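High affinity transport system protein p37 (Mycoplasma hyorhinis, PDB 3EKI) binds thiamine diphosphate, probably at the outer face of the cell membrane, as part of a high-affinity transport system, probably for uptake of thiamine or its diphosphate. Local coordinates at residues Ile141-Thr147 and Pro342-Phe348; Lys222-Leu228 and Asn329-Glu333; Val361-Ile365 and Gly383-Ile387. Numbering follows the deposited sequence.

Contacts 1 and 3 lie side by side, their centres 10 Å apart, and meet in one antiparallel sheet: strand 141-152 pairs with strand 345-349 in contact 1 and with strand 383-386 of contact 3, through bonds such as Glu-146 N to Lys-385 O, 2.8 Å. Helix 354-369, which follows strand 345-349, covers that sheet. Contact 2 belongs to a different, mixed sheet on the opposite side of the chain's centre, its centre 40 Å from contact 1 and 44 Å from contact 3. Along the chain it is nested inside the loop closed by contact 1, and contact 3 follows both. Such an excursion and return is consistent with the two-lobed periplasmic-binding-protein fold, with thiamine diphosphate held between lobes.

Contact 1. Residues Ile141-Thr147 and Pro342-Phe348; sequences ITPALET and PYDVGVF. With TPP (thiamine diphosphate), chain B.
A classic beta bulge leads to the thiamine diphosphate pocket where strand 141-147 pairs with 345-348, N-to-C directions 138° apart. Extended Thr-142 and Phe-348 form a hydrogen-bonded antiparallel pair (N to O 2.9 Å both ways); Pro-143, lacking an amide proton, suits the non-hydrogen-bonded position opposite Val-347. At the bulge Ala-144 turns to phi/psi -140/-30, so that Ala-144 N (2.8 Å) and Leu-145 N (3.1 Å) share Gly-346 O. Glycine fits here: a CB would clash with Leu-145 CB. Gly-346 N returns 2.8 Å to Leu-145 O. Beyond the Glu-146/Val-345 pair, Thr-147 N and OG1 (p rotamer) each donate to Asp-344 O at 2.9 Å. A water joins Glu-146 OE2, Thr-147 O and Tyr-343 N, each at 2.8 Å. TPP C6 lies over one face of the Tyr-343 ring, and Asp-344 OD1 is 3.1 Å from TPP C7, while OD2 bonds Tyr-381. Leu-145 and Phe-348 pack on helix 354-369, Ile-141 and Val-347 on helix 106-115, and strands 122-125 and 383-386 continue the sheet.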
loop_
_atom_site.group_PDB
_atom_site.type_symbol
_atom_site.label_atom_id
_atom_site.label_comp_id
_atom_site.label_asym_id
_atom_site.label_seq_id
_atom_site.Cartn_x
_atom_site.Cartn_y
_atom_site.Cartn_z
ATOM N N ILE A 141 -4.304 20.866 -0.154
ATOM C CA ILE A 141 -3.432 20.323 0.894
ATOM C C ILE A 141 -2.049 20.166 0.272
ATOM O O ILE A 141 -1.898 20.225 -0.966
ATOM C CB ILE A 141 -3.953 19.023 1.528
ATOM C CG1 ILE A 141 -4.119 17.887 0.527
ATOM C CG2 ILE A 141 -5.257 19.255 2.296
ATOM C CD1 ILE A 141 -4.676 16.582 1.075
ATOM N N THR A 142 -0.992 19.986 1.060
ATOM C CA THR A 142 0.369 20.035 0.577
ATOM C C THR A 142 1.167 18.774 0.829
ATOM O O THR A 142 1.547 18.444 1.954
ATOM C CB THR A 142 1.112 21.208 1.292
ATOM O OG1 THR A 142 0.336 22.396 1.089
ATOM C CG2 THR A 142 2.486 21.389 0.706
ATOM N N PRO A 143 1.390 17.994 -0.227
ATOM C CA PRO A 143 2.213 16.785 -0.096
ATOM C C PRO A 143 3.643 17.169 0.216
ATOM O O PRO A 143 4.178 18.114 -0.387
ATOM C CB PRO A 143 2.117 16.148 -1.486
ATOM C CG PRO A 143 0.867 16.710 -2.067
ATOM C CD PRO A 143 0.822 18.144 -1.577
ATOM N N ALA A 144 4.255 16.440 1.132
ATOM C CA ALA A 144 5.613 16.760 1.549
ATOM C C ALA A 144 6.595 15.595 1.806
ATOM O O ALA A 144 7.782 15.764 1.682
ATOM C CB ALA A 144 5.550 17.585 2.785
ATOM N N LEU A 145 6.049 14.469 2.236
ATOM C CA LEU A 145 6.855 13.328 2.634
ATOM C C LEU A 145 6.545 12.150 1.724
ATOM O O LEU A 145 5.359 11.882 1.499
ATOM C CB LEU A 145 6.494 12.991 4.084
ATOM C CG LEU A 145 7.169 11.801 4.772
ATOM C CD1 LEU A 145 8.545 12.204 5.289
ATOM C CD2 LEU A 145 6.374 11.231 5.935
ATOM N N GLU A 146 7.564 11.466 1.223
ATOM C CA GLU A 146 7.333 10.224 0.502
ATOM C C GLU A 146 7.835 9.077 1.374
ATOM O O GLU A 146 9.010 9.113 1.735
ATOM C CB GLU A 146 8.078 10.213 -0.836
ATOM C CG GLU A 146 7.791 8.957 -1.649
ATOM C CD GLU A 146 8.367 8.959 -3.047
ATOM O OE1 GLU A 146 9.075 9.908 -3.442
ATOM O OE2 GLU A 146 8.111 7.964 -3.766
ATOM N N THR A 147 6.995 8.102 1.699
ATOM C CA THR A 147 7.510 6.919 2.404
ATOM C C THR A 147 8.140 5.946 1.403
ATOM O O THR A 147 7.851 6.004 0.210
ATOM C CB THR A 147 6.415 6.227 3.230
ATOM O OG1 THR A 147 5.493 5.612 2.318
ATOM C CG2 THR A 147 5.607 7.184 4.088
ATOM N N PRO A 342 3.781 5.027 -6.389
ATOM C CA PRO A 342 4.540 5.327 -5.167
ATOM C C PRO A 342 3.908 4.823 -3.880
ATOM O O PRO A 342 2.704 4.671 -3.798
ATOM C CB PRO A 342 4.531 6.865 -5.143
ATOM C CG PRO A 342 4.359 7.231 -6.597
ATOM C CD PRO A 342 3.296 6.239 -7.072
ATOM N N TYR A 343 4.762 4.569 -2.886
ATOM C CA TYR A 343 4.251 4.245 -1.560
ATOM C C TYR A 343 3.571 5.484 -0.974
ATOM O O TYR A 343 3.421 6.495 -1.661
ATOM C CB TYR A 343 5.354 3.709 -0.643
ATOM C CG TYR A 343 4.967 2.490 0.148
ATOM C CD1 TYR A 343 4.922 2.448 1.522
ATOM C CD2 TYR A 343 4.608 1.309 -0.513
ATOM C CE1 TYR A 343 4.552 1.306 2.218
ATOM C CE2 TYR A 343 4.251 0.173 0.168
ATOM C CZ TYR A 343 4.220 0.159 1.541
ATOM O OH TYR A 343 3.852 -0.987 2.225
ATOM N N ASP A 344 3.139 5.416 0.277
ATOM C CA ASP A 344 2.267 6.443 0.842
ATOM C C ASP A 344 2.988 7.790 0.972
ATOM O O ASP A 344 4.204 7.859 1.078
ATOM C CB ASP A 344 1.737 5.971 2.179
ATOM C CG ASP A 344 0.705 4.864 2.114
ATOM O OD1 ASP A 344 0.563 4.269 1.017
ATOM O OD2 ASP A 344 0.053 4.605 3.156
ATOM N N VAL A 345 2.163 8.818 0.944
ATOM C CA VAL A 345 2.626 10.205 0.964
ATOM C C VAL A 345 2.081 10.945 2.172
ATOM O O VAL A 345 0.908 10.895 2.517
ATOM C CB VAL A 345 2.179 10.915 -0.326
ATOM C CG1 VAL A 345 2.429 12.409 -0.252
ATOM C CG2 VAL A 345 2.893 10.296 -1.532
ATOM N N GLY A 346 2.959 11.674 2.834
ATOM C CA GLY A 346 2.591 12.535 3.953
ATOM C C GLY A 346 2.233 13.923 3.431
ATOM O O GLY A 346 2.943 14.532 2.640
ATOM N N VAL A 347 1.084 14.365 3.910
ATOM C CA VAL A 347 0.455 15.577 3.443
ATOM C C VAL A 347 0.054 16.462 4.604
ATOM O O VAL A 347 -0.448 16.004 5.627
ATOM C CB VAL A 347 -0.734 15.175 2.544
ATOM C CG1 VAL A 347 -1.756 14.329 3.281
ATOM C CG2 VAL A 347 -1.354 16.434 1.977
ATOM N N PHE A 348 0.303 17.766 4.446
ATOM C CA PHE A 348 -0.012 18.782 5.422
ATOM C C PHE A 348 -1.247 19.599 5.077
ATOM O O PHE A 348 -1.497 19.793 3.885
ATOM C CB PHE A 348 1.115 19.834 5.544
ATOM C CG PHE A 348 2.330 19.333 6.291
ATOM C CD1 PHE A 348 2.330 19.338 7.672
ATOM C CD2 PHE A 348 3.434 18.893 5.582
ATOM C CE1 PHE A 348 3.452 18.890 8.351
ATOM C CE2 PHE A 348 4.540 18.411 6.258
ATOM C CZ PHE A 348 4.521 18.404 7.633
HETATM N "N1'" TPP B . 3.594 -3.895 5.258
HETATM C "C2'" TPP B . 3.102 -3.968 6.519
HETATM C CM2 TPP B . 4.046 -4.379 7.654
HETATM N "N3'" TPP B . 1.815 -3.673 6.772
HETATM C "C4'" TPP B . 1.029 -3.206 5.765
HETATM N "N4'" TPP B . -0.221 -2.837 6.058
HETATM C "C5'" TPP B . 1.499 -3.179 4.445
HETATM C "C6'" TPP B . 2.822 -3.548 4.232
HETATM C "C7'" TPP B . 0.671 -2.759 3.221
HETATM N N3 TPP B . 0.689 -1.323 2.891
HETATM C C2 TPP B . 0.823 -0.336 3.776
HETATM S S1 TPP B . 0.821 1.199 2.939
HETATM C C5 TPP B . 0.602 0.430 1.386
HETATM C C4 TPP B . 0.441 -0.925 1.607
HETATM C CM4 TPP B . 0.447 -1.943 0.447
HETATM C C6 TPP B . 0.421 1.185 0.065
HETATM C C7 TPP B . -0.988 1.777 -0.026
HETATM O O7 TPP B . -1.948 0.701 -0.058
HETATM P PA TPP B . -3.476 0.831 0.361
HETATM O O1A TPP B . -4.039 -0.534 0.507
HETATM O O2A TPP B . -3.615 1.704 1.576
HETATM O O3A TPP B . -4.207 1.665 -0.761
HETATM P PB TPP B . -4.863 1.088 -2.109
HETATM O O1B TPP B . -3.806 0.461 -2.965
HETATM O O2B TPP B . -5.493 2.369 -2.787
HETATM O O3B TPP B . -6.065 0.116 -1.747
HETATM O O HOH W 1 7.329 5.624 -2.480
#

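Contact 2. Residues Lys222-Leu228 and Asn329-Glu333; sequences KGNDETL and NEKME. With CA (calcium ion), chain E.
Segment 329-333 opens in a loop at Asn-329, its carbonyl O accepting a CA-H...O contact from Asn-224 CA (3.5 Å) and a bond from a water (2.8 Å) that also receives Asp-225 N (2.9 Å). Glu-330, extended at phi/psi -119/159, turns its carbonyl to a calcium ion: Glu-330 O binds the ion at 2.3 Å, two waters bind at 2.3 Å, and Thr-326 and Lys-327 complete the site. Its m side chain reaches the other way; OE1 stays 4.1 Å from Lys-222 NZ, with a water bridging them (2.7 Å to NZ, 3.0 Å to OE1), while NZ also bonds the carbonyls of Leu-296, Leu-299 and Phe-302. Lys-331 makes the hydrogen-bonded antiparallel pair with Gly-223: Gly-223 N to Lys-331 O 3.0 Å, Lys-331 N to Gly-223 O 3.1 Å. Glycine suits the place, since a CB would clash with Thr-227 CG2. The long Lys-331 side chain (chi1 m, chi2 t, chi3 and chi4 m) folds across Leu-228 CD1 (3.4 Å from NZ) to a salt bridge, NZ to Asp-225 OD1, 3.2 Å. Met-332 opposes Lys-222 in a non-hydrogen-bonded pair, CA-CA 4.2 Å. Glu-333 OE2 lies 3.9 Å from Leu-228 CD1, and OE1 pairs with Lys-232. Asn-224 OD1 (p rotamer) accepts from Thr-227 N at 2.8 Å and Thr-227 OG1 at 2.9 Å: an asparagine N-cap where strand 217-223, paired with edge strand 331-337 of a mixed beta sheet, passes into helix 225-236.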
loop_
_atom_site.group_PDB
_atom_site.type_symbol
_atom_site.label_atom_id
_atom_site.label_comp_id
_atom_site.label_asym_id
_atom_site.label_seq_id
_atom_site.Cartn_x
_atom_site.Cartn_y
_atom_site.Cartn_z
ATOM N N LYS A 222 -6.976 -19.294 -8.851
ATOM C CA LYS A 222 -7.146 -20.446 -7.959
ATOM C C LYS A 222 -7.965 -21.514 -8.660
ATOM O O LYS A 222 -8.924 -21.154 -9.327
ATOM C CB LYS A 222 -7.839 -20.046 -6.672
ATOM C CG LYS A 222 -8.214 -21.185 -5.758
ATOM C CD LYS A 222 -9.604 -21.254 -5.250
ATOM C CE LYS A 222 -10.741 -20.689 -6.051
ATOM N NZ LYS A 222 -12.050 -20.869 -5.421
ATOM N N GLY A 223 -7.598 -22.777 -8.483
ATOM C CA GLY A 223 -8.482 -23.844 -8.929
ATOM C C GLY A 223 -7.795 -25.191 -8.800
ATOM O O GLY A 223 -6.643 -25.226 -8.378
ATOM N N ASN A 224 -8.513 -26.229 -9.209
ATOM C CA ASN A 224 -7.832 -27.490 -9.500
ATOM C C ASN A 224 -7.035 -27.375 -10.789
ATOM O O ASN A 224 -7.044 -26.347 -11.483
ATOM C CB ASN A 224 -8.873 -28.598 -9.559
ATOM C CG ASN A 224 -9.883 -28.437 -10.664
ATOM O OD1 ASN A 224 -9.699 -27.757 -11.661
ATOM N ND2 ASN A 224 -11.016 -29.125 -10.512
ATOM N N ASP A 225 -6.295 -28.448 -11.120
ATOM C CA ASP A 225 -5.428 -28.380 -12.280
ATOM C C ASP A 225 -6.137 -28.025 -13.586
ATOM O O ASP A 225 -5.624 -27.236 -14.387
ATOM C CB ASP A 225 -4.768 -29.745 -12.486
ATOM C CG ASP A 225 -3.822 -30.097 -11.356
ATOM O OD1 ASP A 225 -3.423 -29.180 -10.615
ATOM O OD2 ASP A 225 -3.482 -31.299 -11.274
ATOM N N GLU A 226 -7.302 -28.632 -13.798
ATOM C CA GLU A 226 -8.042 -28.388 -15.044
ATOM C C GLU A 226 -8.506 -26.934 -15.097
ATOM O O GLU A 226 -8.383 -26.306 -16.141
ATOM C CB GLU A 226 -9.185 -29.378 -15.145
ATOM C CG GLU A 226 -10.481 -28.981 -15.781
ATOM C CD GLU A 226 -11.263 -30.211 -16.235
ATOM O OE1 GLU A 226 -12.151 -30.649 -15.478
ATOM O OE2 GLU A 226 -10.974 -30.724 -17.341
ATOM N N THR A 227 -9.012 -26.431 -13.977
ATOM C CA THR A 227 -9.498 -25.029 -13.925
ATOM C C THR A 227 -8.364 -24.053 -14.109
ATOM O O THR A 227 -8.436 -23.046 -14.830
ATOM C CB THR A 227 -10.236 -24.803 -12.600
ATOM O OG1 THR A 227 -11.431 -25.614 -12.597
ATOM C CG2 THR A 227 -10.680 -23.351 -12.461
ATOM N N LEU A 228 -7.212 -24.253 -13.476
ATOM C CA LEU A 228 -6.080 -23.352 -13.663
ATOM C C LEU A 228 -5.669 -23.301 -15.126
ATOM O O LEU A 228 -5.309 -22.288 -15.715
ATOM C CB LEU A 228 -4.925 -23.797 -12.777
ATOM C CG LEU A 228 -5.069 -23.528 -11.279
ATOM C CD1 LEU A 228 -3.954 -24.191 -10.494
ATOM C CD2 LEU A 228 -5.084 -22.032 -11.035
ATOM N N ASN A 329 -7.438 -30.241 -3.214
ATOM C CA ASN A 329 -6.853 -30.430 -4.558
ATOM C C ASN A 329 -6.830 -29.158 -5.391
ATOM O O ASN A 329 -6.723 -29.193 -6.628
ATOM C CB ASN A 329 -7.609 -31.543 -5.281
ATOM C CG ASN A 329 -8.949 -31.067 -5.799
ATOM O OD1 ASN A 329 -9.611 -30.293 -5.114
ATOM N ND2 ASN A 329 -9.298 -31.539 -6.991
ATOM N N GLU A 330 -6.868 -27.996 -4.727
ATOM C CA GLU A 330 -6.756 -26.717 -5.417
ATOM C C GLU A 330 -5.529 -25.969 -4.922
ATOM O O GLU A 330 -5.001 -26.239 -3.852
ATOM C CB GLU A 330 -8.023 -25.879 -5.222
ATOM C CG GLU A 330 -9.259 -26.642 -5.666
ATOM C CD GLU A 330 -10.538 -25.845 -5.715
ATOM O OE1 GLU A 330 -10.507 -24.650 -5.356
ATOM O OE2 GLU A 330 -11.575 -26.430 -6.115
ATOM N N LYS A 331 -5.050 -25.033 -5.723
ATOM C CA LYS A 331 -3.932 -24.195 -5.427
ATOM C C LYS A 331 -4.337 -22.760 -5.826
ATOM O O LYS A 331 -5.118 -22.535 -6.735
ATOM C CB LYS A 331 -2.664 -24.536 -6.205
ATOM C CG LYS A 331 -2.246 -25.976 -6.346
ATOM C CD LYS A 331 -0.902 -26.073 -7.050
ATOM C CE LYS A 331 -1.029 -25.799 -8.544
ATOM N NZ LYS A 331 -2.036 -26.683 -9.196
ATOM N N MET A 332 -3.727 -21.822 -5.141
ATOM C CA MET A 332 -3.775 -20.409 -5.468
ATOM C C MET A 332 -2.388 -19.940 -5.874
ATOM O O MET A 332 -1.402 -20.225 -5.180
ATOM C CB MET A 332 -4.239 -19.686 -4.217
ATOM C CG MET A 332 -4.819 -18.315 -4.390
ATOM S SD MET A 332 -5.480 -17.703 -2.809
ATOM C CE MET A 332 -5.279 -15.945 -3.128
ATOM N N GLU A 333 -2.267 -19.237 -6.991
ATOM C CA GLU A 333 -0.975 -18.794 -7.465
ATOM C C GLU A 333 -1.077 -17.433 -8.140
ATOM O O GLU A 333 -2.159 -17.034 -8.569
ATOM C CB GLU A 333 -0.376 -19.808 -8.448
ATOM C CG GLU A 333 -1.189 -20.003 -9.706
ATOM C CD GLU A 333 -0.850 -21.280 -10.470
ATOM O OE1 GLU A 333 -0.880 -21.224 -11.715
ATOM O OE2 GLU A 333 -0.563 -22.348 -9.901
HETATM CA CA CA E . -4.719 -26.488 -1.593
HETATM O O HOH W 2 -12.635 -23.119 -4.000
HETATM O O HOH W 3 -11.446 -25.422 -9.362
HETATM O O HOH W 4 -6.198 -30.496 -9.004
HETATM O O HOH W 5 -1.493 -27.094 -11.597
HETATM O O HOH W 6 -3.565 -28.455 -1.754
HETATM O O HOH W 7 -2.657 -25.399 -1.723
#

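Contact 3. Residues Val361-Ile365 and Gly383-Ile387; sequences VQTFI and GYKKI
Tyr-384 gives up the most surface here, 89 Å², its CA-to-CB bond directed at helix 361-365 from the extended strand 383-386 (phi/psi -144/149, chi1 m, chi2 100°). Phe-364, with 61 Å² covered, meets it from the helix in the m rotamer. The edge of the Phe-364 ring approaches the face of Tyr-384 with centroids 5.0 Å apart and planes at 52°, a tilted edge-to-face pair; Phe-364 CB adds a CH-pi contact 3.9 Å from the Tyr-384 centroid, 17° off the normal. Tyrosine suits this buried place because its ring offers an apolar face while its OH hydrogen-bonds Asp-373. The segments are an alpha-on-beta layer: helix and strand axes approach to 7.6 Å and run 150° apart, nearly antiparallel, laying helix 354-369 over the sheet in which 383-386 pairs with strand 141-152. Ile-365 (50 Å², chi1 m, chi2 t) is one turn on from Val-361, whose O accepts from Ile-365 N at 3.2 Å. Ile-365 CG1 lies 3.6 Å from Tyr-384 O and 4.0 Å from Tyr-384 CB, and Ile-365 CD1 4.0 Å from Lys-386 N. Beta-branched Val-361 (t), a turn earlier and further along the strand, sets CG1 3.8 Å from Lys-386 CA, whereas the CA-to-CB bond of Lys-385 points away from the helix.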
loop_
_atom_site.group_PDB
_atom_site.type_symbol
_atom_site.label_atom_id
_atom_site.label_comp_id
_atom_site.label_asym_id
_atom_site.label_seq_id
_atom_site.Cartn_x
_atom_site.Cartn_y
_atom_site.Cartn_z
ATOM N N VAL A 361 9.444 16.868 8.020
ATOM C CA VAL A 361 9.944 15.876 7.039
ATOM C C VAL A 361 11.301 15.346 7.450
ATOM O O VAL A 361 11.553 14.140 7.486
ATOM C CB VAL A 361 9.959 16.467 5.613
ATOM C CG1 VAL A 361 10.727 15.570 4.648
ATOM C CG2 VAL A 361 8.547 16.702 5.102
ATOM N N GLN A 362 12.254 16.219 7.801
ATOM C CA GLN A 362 13.591 15.792 8.161
ATOM C C GLN A 362 13.596 14.968 9.436
ATOM O O GLN A 362 14.433 14.066 9.587
ATOM C CB GLN A 362 14.502 17.015 8.339
ATOM C CG GLN A 362 15.983 16.655 8.362
ATOM C CD GLN A 362 16.411 16.015 7.047
ATOM O OE1 GLN A 362 16.156 16.613 6.013
ATOM N NE2 GLN A 362 17.034 14.855 7.152
ATOM N N THR A 363 12.639 15.266 10.321
ATOM C CA THR A 363 12.535 14.471 11.539
ATOM C C THR A 363 12.139 13.017 11.210
ATOM O O THR A 363 12.711 12.092 11.805
ATOM C CB THR A 363 11.573 15.110 12.548
ATOM O OG1 THR A 363 12.135 16.372 12.954
ATOM C CG2 THR A 363 11.436 14.262 13.798
ATOM N N PHE A 364 11.217 12.814 10.286
ATOM C CA PHE A 364 10.878 11.447 9.858
ATOM C C PHE A 364 12.140 10.752 9.343
ATOM O O PHE A 364 12.439 9.622 9.740
ATOM C CB PHE A 364 9.773 11.413 8.796
ATOM C CG PHE A 364 8.372 11.422 9.334
ATOM C CD1 PHE A 364 7.784 10.292 9.868
ATOM C CD2 PHE A 364 7.613 12.576 9.309
ATOM C CE1 PHE A 364 6.484 10.331 10.336
ATOM C CE2 PHE A 364 6.328 12.635 9.779
ATOM C CZ PHE A 364 5.752 11.504 10.315
ATOM N N ILE A 365 12.872 11.417 8.472
ATOM C CA ILE A 365 14.070 10.887 7.829
ATOM C C ILE A 365 15.108 10.498 8.867
ATOM O O ILE A 365 15.691 9.402 8.864
ATOM C CB ILE A 365 14.618 11.896 6.808
ATOM C CG1 ILE A 365 13.678 12.091 5.619
ATOM C CG2 ILE A 365 16.003 11.498 6.337
ATOM C CD1 ILE A 365 13.979 13.250 4.693
ATOM N N GLY A 383 11.429 3.761 5.368
ATOM C CA GLY A 383 12.282 4.883 5.011
ATOM C C GLY A 383 11.382 6.035 4.583
ATOM O O GLY A 383 10.174 5.929 4.376
ATOM N N TYR A 384 11.989 7.194 4.456
ATOM C CA TYR A 384 11.330 8.428 4.070
ATOM C C TYR A 384 12.217 9.304 3.194
ATOM O O TYR A 384 13.445 9.279 3.360
ATOM C CB TYR A 384 10.947 9.235 5.318
ATOM C CG TYR A 384 10.073 8.517 6.305
ATOM C CD1 TYR A 384 10.646 7.950 7.437
ATOM C CD2 TYR A 384 8.700 8.374 6.154
ATOM C CE1 TYR A 384 9.863 7.288 8.363
ATOM C CE2 TYR A 384 7.911 7.711 7.073
ATOM C CZ TYR A 384 8.499 7.160 8.187
ATOM O OH TYR A 384 7.737 6.494 9.103
ATOM N N LYS A 385 11.626 10.076 2.296
ATOM C CA LYS A 385 12.303 11.074 1.484
ATOM C C LYS A 385 11.453 12.342 1.469
ATOM O O LYS A 385 10.221 12.283 1.627
ATOM C CB LYS A 385 12.491 10.571 0.051
ATOM C CG LYS A 385 12.839 9.114 -0.134
ATOM C CD LYS A 385 13.500 8.846 -1.485
ATOM C CE LYS A 385 12.928 7.636 -2.205
ATOM N NZ LYS A 385 13.943 6.583 -2.495
ATOM N N LYS A 386 12.033 13.513 1.265
ATOM C CA LYS A 386 11.325 14.734 0.984
ATOM C C LYS A 386 10.717 14.700 -0.413
ATOM O O LYS A 386 11.406 14.238 -1.335
ATOM C CB LYS A 386 12.309 15.913 1.045
ATOM C CG LYS A 386 11.689 17.289 0.838
ATOM C CD LYS A 386 12.778 18.347 0.650
ATOM C CE LYS A 386 12.204 19.750 0.511
ATOM N NZ LYS A 386 13.290 20.773 0.388
ATOM N N ILE A 387 9.495 15.188 -0.586
ATOM C CA ILE A 387 9.028 15.377 -1.959
ATOM C C ILE A 387 9.510 16.719 -2.495
ATOM O O ILE A 387 9.183 17.730 -1.892
ATOM C CB ILE A 387 7.504 15.267 -2.055
ATOM C CG1 ILE A 387 7.085 13.857 -1.623
ATOM C CG2 ILE A 387 7.011 15.661 -3.433
ATOM C CD1 ILE A 387 5.647 13.492 -1.708
#